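Local coordinates for protein glutathione S-Transferase (Caenorhabditis elegans, PDB 1YQ1) that probably catalyses the conjugation of glutathione to electrophilic substrates, releasing a halide from compounds RX, as a sigma-class glutathione S-transferase, at residues 47-52 against 61-66. Numbering follows the deposited sequence.
Sequences TPMKQL and ELPQSG
P63 packs against P48 and M49 together, and these apolar touches carry most of the contact. Its ring reaches P48 through CB, with P48 CB and P63 CB 3.6 Å apart. M49, a selenomethionine, crosses the same ring obliquely: its chain is extended beyond CG (chi2 -176°), which carries SE to 3.7 Å from P63 CG, while M49 CG also rests on the ring at P63 CB and CG.

A second group of touches is polar against apolar. E61 runs at about a right angle to P48, and its carboxylate carbon CD lies 3.6 Å from P48 CG, with OE1 and OE2 close to the same carbon. Q64, at the N-cap position of helix 65-76, brings OE1 to 3.8 Å from M49 SE. An alanine at E61 would probably leave P48 CG without the carboxylate packed against it, with CB alone still close.

Within 47-52, the backbone bond from K50 N to T47 O, 2.6 Å long, closes a turn that presents P48 and M49 on one side, while K50 points away and pairs with D45. In the second subunit, I137 packs on M49 and W88 on P63.

The two segments belong to the thioredoxin-like N-terminal domain; as in related glutathione S-transferases, the loop before strand 54-57 and the start of helix 65-76 probably border the glutathione site. The contact is made by van der Waals packing of side chains and buries 287 Å², both sides summed; of the patch formed by P48, M49 and P63, the latter two continue into the dimer interface.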
loop_
_atom_site.group_PDB
_atom_site.type_symbol
_atom_site.label_atom_id
_atom_site.label_comp_id
_atom_site.label_asym_id
_atom_site.label_seq_id
_atom_site.Cartn_x
_atom_site.Cartn_y
_atom_site.Cartn_z
ATOM N N THR A 47 6.979 19.060 3.094
ATOM C CA THR A 47 6.084 18.349 2.197
ATOM C C THR A 47 5.191 17.516 3.109
ATOM O O THR A 47 5.681 16.896 4.045
ATOM C CB THR A 47 6.881 17.456 1.255
ATOM O OG1 THR A 47 7.878 18.246 0.598
ATOM C CG2 THR A 47 5.989 16.851 0.212
ATOM N N PRO A 48 3.872 17.494 2.850
ATOM C CA PRO A 48 2.858 16.761 3.623
ATOM C C PRO A 48 3.335 15.580 4.503
ATOM O O PRO A 48 3.031 15.531 5.706
ATOM C CB PRO A 48 1.863 16.340 2.547
ATOM C CG PRO A 48 1.854 17.541 1.650
ATOM C CD PRO A 48 3.327 17.903 1.539
HETATM N N MSE A 49 4.051 14.629 3.904
HETATM C CA MSE A 49 4.594 13.478 4.622
HETATM C C MSE A 49 6.027 13.321 4.172
HETATM O O MSE A 49 6.485 12.215 3.881
HETATM C CB MSE A 49 3.832 12.210 4.291
HETATM C CG MSE A 49 2.431 12.203 4.811
HETATM SE SE MSE A 49 1.593 10.522 4.464
HETATM C CE MSE A 49 -0.041 10.813 5.455
ATOM N N LYS A 50 6.706 14.462 4.097
ATOM C CA LYS A 50 8.093 14.580 3.676
ATOM C C LYS A 50 8.499 13.635 2.538
ATOM O O LYS A 50 9.546 12.992 2.600
ATOM C CB LYS A 50 8.992 14.394 4.891
ATOM C CG LYS A 50 8.462 15.128 6.108
ATOM C CD LYS A 50 9.420 15.064 7.294
ATOM C CE LYS A 50 8.735 15.473 8.590
ATOM N NZ LYS A 50 8.212 16.863 8.521
ATOM N N GLN A 51 7.672 13.566 1.494
ATOM C CA GLN A 51 7.964 12.705 0.345
ATOM C C GLN A 51 7.102 13.004 -0.881
ATOM O O GLN A 51 5.941 13.377 -0.754
ATOM C CB GLN A 51 7.795 11.220 0.721
ATOM C CG GLN A 51 9.103 10.429 0.865
ATOM C CD GLN A 51 9.737 10.030 -0.470
ATOM O OE1 GLN A 51 10.805 9.416 -0.510
ATOM N NE2 GLN A 51 9.077 10.371 -1.562
ATOM N N LEU A 52 7.689 12.833 -2.063
ATOM C CA LEU A 52 6.996 13.029 -3.326
ATOM C C LEU A 52 6.495 11.672 -3.806
ATOM O O LEU A 52 7.009 10.645 -3.389
ATOM C CB LEU A 52 7.951 13.629 -4.348
ATOM C CG LEU A 52 7.847 15.155 -4.437
ATOM C CD1 LEU A 52 7.618 15.768 -3.058
ATOM C CD2 LEU A 52 9.093 15.697 -5.100
ATOM N N GLU A 61 -3.512 19.021 -0.653
ATOM C CA GLU A 61 -2.416 18.131 -0.991
ATOM C C GLU A 61 -2.676 16.684 -0.630
ATOM O O GLU A 61 -3.321 16.395 0.382
ATOM C CB GLU A 61 -1.151 18.605 -0.303
ATOM C CG GLU A 61 -1.176 20.069 0.049
ATOM C CD GLU A 61 0.125 20.528 0.653
ATOM O OE1 GLU A 61 1.117 20.606 -0.104
ATOM O OE2 GLU A 61 0.149 20.799 1.876
ATOM N N LEU A 62 -2.179 15.781 -1.470
ATOM C CA LEU A 62 -2.328 14.357 -1.232
ATOM C C LEU A 62 -0.944 13.749 -1.382
ATOM O O LEU A 62 -0.410 13.661 -2.487
ATOM C CB LEU A 62 -3.286 13.742 -2.234
ATOM C CG LEU A 62 -3.766 12.369 -1.790
ATOM C CD1 LEU A 62 -4.659 12.518 -0.575
ATOM C CD2 LEU A 62 -4.500 11.701 -2.920
ATOM N N PRO A 63 -0.348 13.307 -0.259
ATOM C CA PRO A 63 0.986 12.706 -0.169
ATOM C C PRO A 63 1.337 11.251 -0.546
ATOM O O PRO A 63 2.473 10.844 -0.298
ATOM C CB PRO A 63 1.379 13.013 1.271
ATOM C CG PRO A 63 0.097 12.838 1.975
ATOM C CD PRO A 63 -0.883 13.560 1.092
ATOM N N GLN A 64 0.444 10.457 -1.128
ATOM C CA GLN A 64 0.877 9.091 -1.454
ATOM C C GLN A 64 0.630 8.618 -2.879
ATOM O O GLN A 64 -0.447 8.816 -3.418
ATOM C CB GLN A 64 0.242 8.089 -0.490
ATOM C CG GLN A 64 0.816 8.128 0.927
ATOM C CD GLN A 64 2.247 7.633 1.018
ATOM O OE1 GLN A 64 2.963 7.991 1.945
ATOM N NE2 GLN A 64 2.665 6.798 0.069
ATOM N N SER A 65 1.619 7.977 -3.493
ATOM C CA SER A 65 1.429 7.492 -4.854
ATOM C C SER A 65 0.106 6.720 -4.930
ATOM O O SER A 65 -0.740 6.975 -5.786
ATOM C CB SER A 65 2.580 6.568 -5.266
ATOM O OG SER A 65 2.211 5.194 -5.167
ATOM N N GLY A 66 -0.070 5.780 -4.010
ATOM C CA GLY A 66 -1.277 4.980 -3.988
ATOM C C GLY A 66 -2.514 5.761 -3.605
ATOM O O GLY A 66 -3.587 5.537 -4.171
#